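Local coordinates for protein farnesyl pyrophosphate synthetase (Staphylococcus aureus, PDB 5H9D) that probably catalyses the magnesium-dependent elongation of allylic diphosphates with isopentenyl diphosphate to give heptaprenyl diphosphate, at residues Lys193-Ile197 with Leu294-Leu298; Leu50-Phe54 with Pro303-Leu307; Gln151-Gln155 with Ile252-Arg257; Ile197-Ile201 with Tyr287-Ala291; Glu14-Glu18 with Leu36-Arg42. All coordinates share one frame; numbering follows the deposited sequence.

Along the all-helical chain interaction 5 comes first, joining helices 6-20 and 26-38 where the segment 36-42 turns toward helix 43-51. Interaction 2 then closes a long loop, bringing the end of helix 43-51 onto helix 302-315, and interactions 1, 3 and 4 all lie within it. Interactions 1 and 4 share Ile197 and the helix pair 188-215 and 276-296, with centres about 8 Å apart. Interaction 2 lies about 10 Å from interaction 1 and touches it, so these three form one continuous packed region that ties the C-terminal helices to the rest. Interaction 3 is remote, its centre about 43 Å from that of interaction 2.

Interaction 1: Lys193-Ile197 with Leu294-Leu298; sequences KLKMI and LISEL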
# COMPACT_ATOMS: atom_id res chain seq x y z
N LYS A 193 -24.24 0.91 -5.38
CA LYS A 193 -24.74 0.28 -4.17
C LYS A 193 -23.62 -0.44 -3.43
O LYS A 193 -23.44 -0.29 -2.22
CB LYS A 193 -25.85 -0.71 -4.52
CG LYS A 193 -26.88 -0.85 -3.44
CD LYS A 193 -27.65 0.44 -3.34
CE LYS A 193 -28.61 0.63 -4.56
NZ LYS A 193 -29.70 -0.43 -4.62
N LEU A 194 -22.85 -1.25 -4.15
CA LEU A 194 -21.77 -1.99 -3.53
C LEU A 194 -20.60 -1.08 -3.15
O LEU A 194 -19.91 -1.34 -2.16
CB LEU A 194 -21.35 -3.14 -4.44
CG LEU A 194 -22.48 -4.19 -4.45
CD1 LEU A 194 -22.32 -5.15 -5.62
CD2 LEU A 194 -22.48 -4.93 -3.14
N LYS A 195 -20.38 -0.01 -3.90
CA LYS A 195 -19.33 0.92 -3.50
C LYS A 195 -19.69 1.43 -2.09
O LYS A 195 -18.86 1.40 -1.18
CB LYS A 195 -19.23 2.09 -4.48
CG LYS A 195 -18.08 3.08 -4.16
CD LYS A 195 -18.53 4.56 -4.30
CE LYS A 195 -18.70 5.04 -5.75
NZ LYS A 195 -17.43 5.59 -6.37
N MET A 196 -20.93 1.89 -1.91
CA MET A 196 -21.40 2.38 -0.60
C MET A 196 -21.46 1.31 0.51
O MET A 196 -21.06 1.59 1.65
CB MET A 196 -22.77 3.07 -0.72
CG MET A 196 -22.72 4.36 -1.53
SD MET A 196 -24.26 5.20 -1.59
CE MET A 196 -24.01 6.26 -0.28
N ILE A 197 -21.94 0.10 0.19
CA ILE A 197 -22.01 -0.98 1.18
C ILE A 197 -20.60 -1.25 1.72
O ILE A 197 -20.37 -1.29 2.95
CB ILE A 197 -22.51 -2.30 0.57
CG1 ILE A 197 -23.98 -2.18 0.18
CG2 ILE A 197 -22.28 -3.44 1.56
CD1 ILE A 197 -24.54 -3.40 -0.45
N LEU A 294 -28.79 -1.06 2.68
CA LEU A 294 -28.45 -1.13 1.27
C LEU A 294 -28.30 -2.56 0.75
O LEU A 294 -28.48 -2.80 -0.44
CB LEU A 294 -27.14 -0.39 1.02
CG LEU A 294 -27.16 1.14 1.02
CD1 LEU A 294 -25.75 1.65 0.87
CD2 LEU A 294 -28.01 1.65 -0.14
N ILE A 295 -27.98 -3.50 1.63
CA ILE A 295 -27.77 -4.86 1.16
C ILE A 295 -29.14 -5.43 0.84
O ILE A 295 -29.31 -6.25 -0.08
CB ILE A 295 -27.01 -5.74 2.22
CG1 ILE A 295 -25.60 -5.19 2.43
CG2 ILE A 295 -26.91 -7.20 1.76
CD1 ILE A 295 -24.82 -5.88 3.52
N SER A 296 -30.11 -4.95 1.58
CA SER A 296 -31.48 -5.40 1.43
C SER A 296 -32.02 -4.94 0.10
O SER A 296 -32.67 -5.70 -0.60
CB SER A 296 -32.30 -4.87 2.57
OG SER A 296 -31.73 -5.33 3.79
N GLU A 297 -31.72 -3.71 -0.26
CA GLU A 297 -32.17 -3.19 -1.53
C GLU A 297 -31.56 -3.92 -2.74
O GLU A 297 -31.71 -3.47 -3.88
CB GLU A 297 -31.88 -1.69 -1.57
CG GLU A 297 -32.74 -0.89 -0.59
CD GLU A 297 -32.27 0.55 -0.37
OE1 GLU A 297 -31.81 1.20 -1.34
OE2 GLU A 297 -32.39 1.02 0.79
N LEU A 298 -30.88 -5.03 -2.50
CA LEU A 298 -30.27 -5.81 -3.58
C LEU A 298 -31.09 -7.09 -3.85
O LEU A 298 -31.76 -7.61 -2.96
CB LEU A 298 -28.84 -6.23 -3.22
CG LEU A 298 -27.63 -5.27 -3.37
CD1 LEU A 298 -26.45 -5.82 -2.58
CD2 LEU A 298 -27.26 -5.10 -4.85
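Ile197 and Leu298 reach for each other tip to tip, their CD1 atoms 3.7 Å apart, where two helices of the all-alpha isoprenyl synthase fold lie side by side. Ile197 belongs to helix 188-215; Leu298 stands just past helix 276-296, whose helical backbone geometry is lost at Glu297. The Ile197 side chain serves several neighbours. Its CG1 branch slides past Leu294 in the opposite direction, reaching Leu294 CB at 3.7 Å, while its CD1 meets Ile295 CG1 at 3.6 Å with the two isoleucines crossed at about a right angle. A beta-branched residue suits this place because its CG1-CD1 arm reaches Leu294 and Leu298, while both the arm and the CG2 methyl pack on Ile295. Leu294 divides its own methyls: CD1 rests on Met196 CB at 3.7 Å, and CD2 lies beside Lys193 CD. Lys193 is curled, with chi2 near 68° and further bends at chi3 and chi4. Its methylene chain therefore packs on leucine while the ammonium group turns back toward the helix end, NZ lying 3.7 Å from Glu297 O. The carboxylate of Glu297 is of opposite charge, but its OE1 is 4.2 Å from Lys193 NZ, beyond a salt bridge; any attraction is probably modest on this more exposed rim. Leu307 of helix 302-315 packs on both Leu194 and Ile295, and Met196 meets an aromatic side chain of the bound peptide, a separate chain. Deeper in, Leu194 crosses Leu298 at about a right angle, with its CD2 4.1 Å from Leu298 CD1.

Interaction 2: Leu50-Phe54 with Pro303-Leu307; sequences LSSQF and PKSLL
Phe54 turns its CG opposite its own carbonyl carbon (chi1 -52°), which carries the ring to Pro303, while Leu307 sets CG opposite its backbone nitrogen (chi1 -166°) and so sends CD2 back toward the same ring. The two lie on segments far apart in sequence: the end of helix 43-51 with the chain beyond it, and the first turns of helix 302-315 in this all-helical prenyl synthase fold. Phe54 and Pro303 slide past each other in opposite directions, with Phe54 CZ 3.4 Å from Pro303 CB. At the ring edge, near its plane, comes the backbone of Lys304, whose N is 3.3 Å from Phe54 CZ. Proline suits the start of a helix, where its nitrogen need not donate to a preceding turn, and its compact ring offers carbon to both Phe54 and Gln53. The latter packs with CB and CG against Pro303 CB and CG, the two side chains crossing at about a right angle, while Gln53 NE2 gives a weak hydrogen bond to Ile49 O. Leu50, buried on the preceding helix, spreads its methyls along helix 302-315: CD1 lies 3.6 Å from Leu307 CA, and CD2 lies 3.8 Å from Leu306 CB. The long, extended side chain of Lys304 leaves this apolar patch, and its NZ bonds to Leu298 O and Ser296 O and forms a salt bridge with Asp300. Leu194 of helix 188-215 packs on both Phe54 and Leu307. Where those last two approach each other, Phe54 CE2 is 4.2 Å from Leu307 CD2.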
# COMPACT_ATOMS: atom_id res chain seq x y z
N LEU A 50 -17.75 -11.92 -3.56
CA LEU A 50 -19.15 -11.59 -3.25
C LEU A 50 -19.75 -10.43 -4.03
O LEU A 50 -20.86 -10.53 -4.52
CB LEU A 50 -19.34 -11.30 -1.76
CG LEU A 50 -19.86 -12.47 -0.94
CD1 LEU A 50 -20.24 -11.97 0.42
CD2 LEU A 50 -21.07 -13.09 -1.63
N SER A 51 -19.01 -9.32 -4.12
CA SER A 51 -19.46 -8.15 -4.87
C SER A 51 -19.70 -8.46 -6.34
O SER A 51 -20.38 -7.71 -7.02
CB SER A 51 -18.42 -7.02 -4.81
OG SER A 51 -18.40 -6.40 -3.54
N SER A 52 -19.13 -9.54 -6.85
CA SER A 52 -19.32 -9.82 -8.26
C SER A 52 -20.53 -10.67 -8.60
O SER A 52 -20.88 -10.75 -9.76
CB SER A 52 -18.07 -10.48 -8.84
OG SER A 52 -17.98 -11.83 -8.46
N GLN A 53 -21.17 -11.29 -7.61
CA GLN A 53 -22.35 -12.13 -7.87
C GLN A 53 -23.63 -11.37 -8.32
O GLN A 53 -24.62 -12.00 -8.74
CB GLN A 53 -22.70 -12.97 -6.63
CG GLN A 53 -21.52 -13.68 -6.00
CD GLN A 53 -20.86 -14.68 -6.91
OE1 GLN A 53 -21.51 -15.62 -7.39
NE2 GLN A 53 -19.58 -14.50 -7.15
N PHE A 54 -23.63 -10.04 -8.24
CA PHE A 54 -24.80 -9.26 -8.64
C PHE A 54 -24.56 -8.63 -10.02
O PHE A 54 -25.14 -7.59 -10.38
CB PHE A 54 -25.10 -8.20 -7.57
CG PHE A 54 -25.19 -8.78 -6.19
CD1 PHE A 54 -26.37 -9.32 -5.72
CD2 PHE A 54 -24.06 -8.89 -5.39
CE1 PHE A 54 -26.41 -9.97 -4.49
CE2 PHE A 54 -24.10 -9.54 -4.16
CZ PHE A 54 -25.28 -10.07 -3.71
N PRO A 303 -26.11 -15.05 -2.98
CA PRO A 303 -25.12 -14.00 -2.72
C PRO A 303 -25.65 -13.02 -1.67
O PRO A 303 -25.01 -12.82 -0.65
CB PRO A 303 -24.92 -13.38 -4.10
CG PRO A 303 -24.99 -14.58 -4.98
CD PRO A 303 -26.23 -15.30 -4.43
N LYS A 304 -26.81 -12.44 -1.92
CA LYS A 304 -27.39 -11.51 -0.97
C LYS A 304 -27.46 -12.10 0.44
O LYS A 304 -27.39 -11.37 1.42
CB LYS A 304 -28.78 -11.08 -1.42
CG LYS A 304 -29.53 -10.14 -0.45
CD LYS A 304 -30.91 -9.81 -1.00
CE LYS A 304 -31.64 -8.82 -0.13
NZ LYS A 304 -33.01 -8.53 -0.66
N SER A 305 -27.58 -13.42 0.55
CA SER A 305 -27.63 -14.07 1.86
C SER A 305 -26.24 -14.16 2.48
O SER A 305 -26.08 -14.17 3.71
CB SER A 305 -28.19 -15.50 1.74
OG SER A 305 -29.55 -15.52 1.37
N LEU A 306 -25.22 -14.26 1.63
CA LEU A 306 -23.84 -14.37 2.10
C LEU A 306 -23.30 -13.04 2.54
O LEU A 306 -22.62 -12.95 3.53
CB LEU A 306 -22.96 -15.00 1.01
CG LEU A 306 -23.11 -16.53 0.86
CD1 LEU A 306 -22.46 -17.03 -0.41
CD2 LEU A 306 -22.50 -17.20 2.08
N LEU A 307 -23.62 -12.00 1.79
CA LEU A 307 -23.17 -10.66 2.14
C LEU A 307 -23.86 -10.29 3.46
O LEU A 307 -23.19 -9.80 4.37
CB LEU A 307 -23.54 -9.69 1.02
CG LEU A 307 -22.98 -8.28 0.88
CD1 LEU A 307 -21.49 -8.27 0.91
CD2 LEU A 307 -23.49 -7.70 -0.45

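Interaction 3: Gln151-Gln155 with Ile252-Arg257; sequences QFNSQ and IEQLRR
An Asx turn shapes the loop between helices 127-150 and 158-183 of this helical prenyl synthase fold; Phe152 just before it and Ser154 within it press on the end of helix 246-253 and the chain that follows. The turn is closed by Asn153 OD1, which accepts a hydrogen bond from Gln155 N at 2.7 Å in the plane of the carbonyl, with an N-H...O angle of 149°. The main contact is the Phe152 ring laid on the extended backbone of Leu255 and Arg256, as far as Arg257 N. Arg256 CA sits over one face, 3.6 Å from the ring centroid and 19° off its normal, a CH-pi contact; Arg257 N lies over that face too, nearer the rim. A flat aromatic suits this place because its face can lie flat on the backbone. At the ring edge, in its plane, Arg257 NH1 comes to 3.3 Å from Phe152 CE2, the guanidinium turned 67° from the ring. The Gln151 side chain crosses that of Arg257 at about a right angle, its OE1 2.9 Å from NH1. Arg256 sends its own guanidinium away, to a salt bridge with Asp258. Phe264 of helix 261-272 packs on both Phe152 and Leu255. At the other end small Ser154 lets the two backbones approach: its CB lies 3.5 Å from Ile252 CG2, and its OG faces Glu253 CA at 3.1 Å.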
# COMPACT_ATOMS: atom_id res chain seq x y z
N GLN A 151 0.24 11.86 15.22
CA GLN A 151 0.70 11.19 16.44
C GLN A 151 0.84 12.11 17.66
O GLN A 151 1.66 13.02 17.69
CB GLN A 151 1.99 10.39 16.16
CG GLN A 151 1.69 8.89 15.81
CD GLN A 151 2.93 8.03 15.46
OE1 GLN A 151 3.93 8.01 16.20
NE2 GLN A 151 2.86 7.31 14.35
N PHE A 152 -0.01 11.86 18.66
CA PHE A 152 -0.06 12.62 19.92
C PHE A 152 -0.67 14.01 19.90
O PHE A 152 -0.44 14.81 20.81
CB PHE A 152 1.32 12.68 20.57
CG PHE A 152 1.72 11.40 21.23
CD1 PHE A 152 1.06 10.98 22.39
CD2 PHE A 152 2.70 10.58 20.66
CE1 PHE A 152 1.38 9.78 22.98
CE2 PHE A 152 3.03 9.36 21.24
CZ PHE A 152 2.37 8.96 22.41
N ASN A 153 -1.46 14.27 18.87
CA ASN A 153 -2.13 15.56 18.72
C ASN A 153 -3.48 15.48 19.41
O ASN A 153 -4.44 14.97 18.84
CB ASN A 153 -2.38 15.88 17.25
CG ASN A 153 -2.91 17.27 17.06
OD1 ASN A 153 -3.78 17.72 17.81
ND2 ASN A 153 -2.38 17.98 16.05
N SER A 154 -3.55 16.01 20.62
CA SER A 154 -4.79 15.99 21.39
C SER A 154 -5.81 17.04 21.00
O SER A 154 -6.82 17.20 21.67
CB SER A 154 -4.46 16.14 22.87
OG SER A 154 -3.55 17.21 23.05
N GLN A 155 -5.54 17.77 19.92
CA GLN A 155 -6.46 18.82 19.50
C GLN A 155 -7.25 18.47 18.23
O GLN A 155 -8.05 19.25 17.73
CB GLN A 155 -5.66 20.12 19.30
CG GLN A 155 -4.63 20.39 20.41
CD GLN A 155 -5.26 20.55 21.80
OE1 GLN A 155 -4.82 19.93 22.77
NE2 GLN A 155 -6.29 21.40 21.89
N ILE A 252 -4.77 14.24 28.32
CA ILE A 252 -4.34 13.80 26.99
C ILE A 252 -3.47 14.86 26.33
O ILE A 252 -2.55 14.54 25.59
CB ILE A 252 -5.56 13.45 26.09
CG1 ILE A 252 -6.24 12.18 26.63
CG2 ILE A 252 -5.12 13.24 24.64
CD1 ILE A 252 -5.35 10.94 26.64
N GLU A 253 -3.77 16.13 26.61
CA GLU A 253 -2.99 17.23 26.06
C GLU A 253 -1.53 17.13 26.48
O GLU A 253 -0.65 17.60 25.77
CB GLU A 253 -3.50 18.59 26.57
CG GLU A 253 -4.80 19.14 25.99
CD GLU A 253 -4.98 20.62 26.31
OE1 GLU A 253 -4.36 21.11 27.30
OE2 GLU A 253 -5.75 21.31 25.60
N GLN A 254 -1.26 16.56 27.65
CA GLN A 254 0.11 16.46 28.15
C GLN A 254 0.78 15.15 27.80
O GLN A 254 1.90 14.90 28.25
CB GLN A 254 0.16 16.58 29.68
CG GLN A 254 -0.71 17.64 30.32
CD GLN A 254 -0.37 19.04 29.87
OE1 GLN A 254 0.76 19.50 30.03
NE2 GLN A 254 -1.34 19.74 29.30
N LEU A 255 0.12 14.33 27.00
CA LEU A 255 0.65 13.00 26.69
C LEU A 255 1.51 12.84 25.43
O LEU A 255 1.11 13.25 24.35
CB LEU A 255 -0.52 12.00 26.66
CG LEU A 255 -0.26 10.50 26.80
CD1 LEU A 255 0.31 10.18 28.18
CD2 LEU A 255 -1.55 9.75 26.60
N ARG A 256 2.68 12.24 25.59
CA ARG A 256 3.60 11.97 24.47
C ARG A 256 4.53 10.82 24.75
O ARG A 256 4.68 10.38 25.90
CB ARG A 256 4.42 13.21 24.05
CG ARG A 256 4.72 14.26 25.13
CD ARG A 256 5.79 13.83 26.11
NE ARG A 256 5.95 14.85 27.14
CZ ARG A 256 6.66 14.72 28.25
NH1 ARG A 256 7.31 13.58 28.50
NH2 ARG A 256 6.71 15.72 29.11
N ARG A 257 5.16 10.33 23.70
CA ARG A 257 6.06 9.18 23.80
C ARG A 257 6.90 9.08 25.08
O ARG A 257 6.88 8.05 25.76
CB ARG A 257 6.97 9.14 22.57
CG ARG A 257 6.37 8.33 21.42
CD ARG A 257 7.26 8.34 20.16
NE ARG A 257 7.13 9.57 19.38
CZ ARG A 257 6.06 9.91 18.67
NH1 ARG A 257 4.99 9.11 18.63
NH2 ARG A 257 6.05 11.06 17.98

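Interaction 4: Ile197-Ile201 with Tyr287-Ala291; sequences IGHYI and YLSKA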
# COMPACT_ATOMS: atom_id res chain seq x y z
N ILE A 197 -21.94 0.10 0.19
CA ILE A 197 -22.01 -0.98 1.18
C ILE A 197 -20.60 -1.25 1.72
O ILE A 197 -20.37 -1.29 2.95
CB ILE A 197 -22.51 -2.30 0.57
CG1 ILE A 197 -23.98 -2.18 0.18
CG2 ILE A 197 -22.28 -3.44 1.56
CD1 ILE A 197 -24.54 -3.40 -0.45
N GLY A 198 -19.66 -1.43 0.79
CA GLY A 198 -18.29 -1.67 1.17
C GLY A 198 -17.68 -0.54 1.99
O GLY A 198 -16.98 -0.78 2.97
N HIS A 199 -17.93 0.70 1.58
CA HIS A 199 -17.39 1.81 2.33
C HIS A 199 -17.89 1.83 3.77
O HIS A 199 -17.09 2.08 4.68
CB HIS A 199 -17.71 3.13 1.63
CG HIS A 199 -17.51 4.34 2.49
ND1 HIS A 199 -18.45 4.79 3.38
CD2 HIS A 199 -16.44 5.15 2.64
CE1 HIS A 199 -17.99 5.82 4.04
NE2 HIS A 199 -16.76 6.06 3.62
N TYR A 200 -19.18 1.57 3.99
CA TYR A 200 -19.74 1.53 5.37
C TYR A 200 -19.18 0.37 6.20
O TYR A 200 -18.94 0.52 7.40
CB TYR A 200 -21.29 1.43 5.39
CG TYR A 200 -22.05 2.60 4.80
CD1 TYR A 200 -21.56 3.90 4.89
CD2 TYR A 200 -23.28 2.42 4.18
CE1 TYR A 200 -22.26 4.98 4.40
CE2 TYR A 200 -24.01 3.48 3.68
CZ TYR A 200 -23.49 4.77 3.79
OH TYR A 200 -24.22 5.86 3.35
N ILE A 201 -18.98 -0.80 5.58
CA ILE A 201 -18.42 -1.93 6.29
C ILE A 201 -17.02 -1.58 6.74
O ILE A 201 -16.65 -1.85 7.87
CB ILE A 201 -18.39 -3.19 5.40
CG1 ILE A 201 -19.71 -3.94 5.56
CG2 ILE A 201 -17.12 -4.07 5.71
CD1 ILE A 201 -20.28 -4.38 4.26
N TYR A 287 -23.15 2.47 11.54
CA TYR A 287 -22.46 2.28 10.24
C TYR A 287 -22.84 0.97 9.59
O TYR A 287 -23.05 0.92 8.38
CB TYR A 287 -20.93 2.36 10.39
CG TYR A 287 -20.38 3.72 10.02
CD1 TYR A 287 -20.67 4.29 8.77
CD2 TYR A 287 -19.59 4.46 10.92
CE1 TYR A 287 -20.19 5.56 8.41
CE2 TYR A 287 -19.10 5.75 10.58
CZ TYR A 287 -19.40 6.29 9.32
OH TYR A 287 -18.93 7.53 8.95
N LEU A 288 -22.92 -0.09 10.40
CA LEU A 288 -23.30 -1.41 9.92
C LEU A 288 -24.75 -1.46 9.39
O LEU A 288 -25.03 -2.15 8.42
CB LEU A 288 -23.09 -2.43 11.03
CG LEU A 288 -21.70 -3.09 11.10
CD1 LEU A 288 -21.64 -4.05 12.28
CD2 LEU A 288 -21.40 -3.84 9.80
N SER A 289 -25.67 -0.75 10.05
CA SER A 289 -27.06 -0.69 9.61
C SER A 289 -27.09 0.04 8.27
O SER A 289 -27.76 -0.38 7.34
CB SER A 289 -27.92 0.09 10.60
OG SER A 289 -27.83 -0.48 11.88
N LYS A 290 -26.37 1.14 8.17
CA LYS A 290 -26.37 1.83 6.90
C LYS A 290 -25.99 0.83 5.81
O LYS A 290 -26.45 0.94 4.67
CB LYS A 290 -25.37 3.01 6.89
CG LYS A 290 -26.01 4.37 7.19
CD LYS A 290 -24.96 5.46 7.24
CE LYS A 290 -25.58 6.84 7.29
NZ LYS A 290 -26.51 7.06 6.13
N ALA A 291 -25.17 -0.16 6.16
CA ALA A 291 -24.76 -1.13 5.16
C ALA A 291 -25.82 -2.19 4.94
O ALA A 291 -26.08 -2.58 3.81
CB ALA A 291 -23.42 -1.77 5.55
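Tyr200 fills the close part of this contact, one face of its ring crossed by the side chain of Lys290. The two segments belong to helices 188-215 and 276-296 of the prenyl synthase bundle and run nearly antiparallel, at 163° between their directions, with axes 8.2 Å apart. Such closeness suits Ala291, whose single methyl is 3.8 Å from Tyr200 CB and lets Ile197 and Ala291 bring their CA atoms within 4.8 Å. Lys290 CB sits over one face of the tyrosine, 3.7 Å from the ring centroid, in a CH-pi contact. The rest of the chain continues across the ring, with Lys290 CD 3.8 Å from Tyr200 CZ, before a bend at chi4 (-56°) sets the amine near the phenol oxygen. Tyr287 crosses Tyr200 at about a right angle, and Tyr200 CD1 comes to its ring edge, near the plane, 4.0 Å from Tyr287 CD1. Packing is more open toward Ile201, whose CD1 stays 4.3 Å from Ala291 CB. Farther round helix 276-296, Ser289 points away to solvent and bonds its OG to Ser285 O in its own helix. The bound peptide, a separate chain, covers another flank, where an aromatic side chain packs on Tyr200 and one meets the Tyr287 ring, planes at about 40°. No hydrogen bond links the two segments. Cohesion between them thus comes from carbon surfaces, one tyrosine face and a ring edge, with lysine spending its methylenes on the aromatic ring while its amine ends close to a basic side chain of the peptide.

Interaction 5: Glu14-Glu18 with Leu36-Arg42; sequences EQRLE and LSSGGKR. With PO4 (phosphate ion), chain G.
The GGKR sequence at residues 39-42, a signature of trans-prenyl synthases, follows helix 26-38, and its Arg42 reaches back to Glu14 of helix 6-20. The guanidinium grips the carboxylate side-on with two nitrogens, one to each oxygen: Arg42 NH2 donates to Glu14 OE1 at 2.8 Å, and Arg42 NE to Glu14 OE2 at 2.9 Å. Both oxygens are met on their syn sides, but the two planes are 37° apart, so the salt bridge is twisted. Glu14 reaches it because CG stands opposite the backbone nitrogen (chi1 -165°) and the chain then bends at chi2. Paired bonds of this kind restrain rotation of the arginine, which is buried. Leucines line the same helix interface: Leu36 CD1 lies 4.0 Å from Leu17 CD1, and Leu36 CD2 rests on the CG methylene of Glu18 at 3.8 Å. From helix 62-85, Leu73 and Met76 continue this apolar layer. At Gly39 the chain leaves helical geometry with a positive phi that glycine tolerates easily. Beyond it the chain turns toward an anion, a phosphate probably from the crystallisation liquor. In relatives the lysine of this motif binds the diphosphate of isopentenyl diphosphate, and the phosphate here is consistent with such a site. Gly40, having no side chain, admits the ion to 3.6 Å between its CA and phosphate O2, while Lys41 NZ donates a hydrogen bond to phosphate O1 at 2.7 Å.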
# COMPACT_ATOMS: atom_id res chain seq x y z
N GLU A 14 -6.46 -18.14 -2.53
CA GLU A 14 -5.25 -18.38 -1.73
C GLU A 14 -4.18 -19.17 -2.50
O GLU A 14 -2.99 -19.02 -2.25
CB GLU A 14 -5.65 -19.17 -0.47
CG GLU A 14 -4.60 -19.19 0.61
CD GLU A 14 -4.40 -17.81 1.21
OE1 GLU A 14 -3.57 -17.68 2.14
OE2 GLU A 14 -5.10 -16.87 0.76
N GLN A 15 -4.63 -20.03 -3.40
CA GLN A 15 -3.75 -20.87 -4.21
C GLN A 15 -3.13 -20.07 -5.34
O GLN A 15 -2.02 -20.35 -5.77
CB GLN A 15 -4.54 -22.04 -4.74
CG GLN A 15 -4.57 -23.17 -3.75
CD GLN A 15 -5.64 -24.18 -4.04
OE1 GLN A 15 -6.00 -24.45 -5.19
NE2 GLN A 15 -6.17 -24.79 -2.98
N ARG A 16 -3.87 -19.05 -5.79
CA ARG A 16 -3.46 -18.13 -6.83
C ARG A 16 -2.47 -17.14 -6.18
O ARG A 16 -1.58 -16.61 -6.85
CB ARG A 16 -4.69 -17.39 -7.36
CG ARG A 16 -5.04 -17.70 -8.82
CD ARG A 16 -6.54 -17.58 -9.15
NE ARG A 16 -7.17 -18.85 -8.84
CZ ARG A 16 -8.01 -19.51 -9.65
NH1 ARG A 16 -8.32 -19.01 -10.83
NH2 ARG A 16 -8.50 -20.69 -9.27
N LEU A 17 -2.63 -16.91 -4.88
CA LEU A 17 -1.72 -16.04 -4.16
C LEU A 17 -0.40 -16.76 -3.94
O LEU A 17 0.66 -16.15 -4.03
CB LEU A 17 -2.27 -15.64 -2.80
CG LEU A 17 -3.11 -14.37 -2.78
CD1 LEU A 17 -3.81 -14.31 -1.43
CD2 LEU A 17 -2.24 -13.14 -3.04
N GLU A 18 -0.48 -18.05 -3.64
CA GLU A 18 0.71 -18.85 -3.42
C GLU A 18 1.58 -18.93 -4.68
O GLU A 18 2.82 -18.94 -4.59
CB GLU A 18 0.32 -20.25 -2.95
CG GLU A 18 -0.01 -20.32 -1.47
CD GLU A 18 -0.68 -21.63 -1.07
OE1 GLU A 18 -0.51 -22.65 -1.78
OE2 GLU A 18 -1.37 -21.64 -0.04
N LEU A 36 2.05 -14.63 4.22
CA LEU A 36 0.85 -15.21 3.64
C LEU A 36 0.23 -16.36 4.44
O LEU A 36 -0.98 -16.42 4.63
CB LEU A 36 1.15 -15.68 2.21
CG LEU A 36 -0.10 -16.20 1.53
CD1 LEU A 36 -1.00 -15.02 1.26
CD2 LEU A 36 0.24 -16.95 0.27
N SER A 37 1.08 -17.26 4.89
CA SER A 37 0.67 -18.44 5.65
C SER A 37 0.47 -18.28 7.16
O SER A 37 -0.11 -19.16 7.78
CB SER A 37 1.69 -19.55 5.43
OG SER A 37 2.98 -19.05 5.79
N SER A 38 0.98 -17.21 7.76
CA SER A 38 0.79 -17.02 9.19
C SER A 38 -0.65 -16.59 9.29
O SER A 38 -1.25 -16.53 10.36
CB SER A 38 1.78 -15.99 9.78
OG SER A 38 1.68 -14.70 9.21
N GLY A 39 -1.19 -16.31 8.09
CA GLY A 39 -2.57 -15.95 7.84
C GLY A 39 -3.49 -14.96 8.53
O GLY A 39 -3.56 -14.88 9.75
N GLY A 40 -4.22 -14.23 7.69
CA GLY A 40 -5.20 -13.26 8.15
C GLY A 40 -6.54 -13.68 7.58
O GLY A 40 -6.63 -14.72 6.94
N LYS A 41 -7.58 -12.87 7.75
CA LYS A 41 -8.92 -13.23 7.29
C LYS A 41 -9.32 -13.05 5.83
O LYS A 41 -10.45 -13.33 5.47
CB LYS A 41 -9.97 -12.54 8.17
CG LYS A 41 -9.60 -11.10 8.58
CD LYS A 41 -10.49 -10.56 9.68
CE LYS A 41 -10.03 -9.21 10.14
NZ LYS A 41 -8.69 -9.26 10.78
N ARG A 42 -8.40 -12.57 5.00
CA ARG A 42 -8.71 -12.42 3.60
C ARG A 42 -10.07 -11.77 3.34
O ARG A 42 -10.81 -12.19 2.44
CB ARG A 42 -8.70 -13.81 2.96
CG ARG A 42 -7.48 -14.62 3.28
CD ARG A 42 -6.23 -14.06 2.59
NE ARG A 42 -5.07 -14.91 2.84
CZ ARG A 42 -4.39 -14.94 3.98
NH1 ARG A 42 -4.74 -14.17 4.99
NH2 ARG A 42 -3.35 -15.75 4.12
P PO4 G . -5.07 -8.81 9.15
O1 PO4 G . -6.26 -8.39 9.96
O2 PO4 G . -5.52 -9.70 8.04
O3 PO4 G . -4.40 -7.61 8.59
O4 PO4 G . -4.11 -9.54 10.03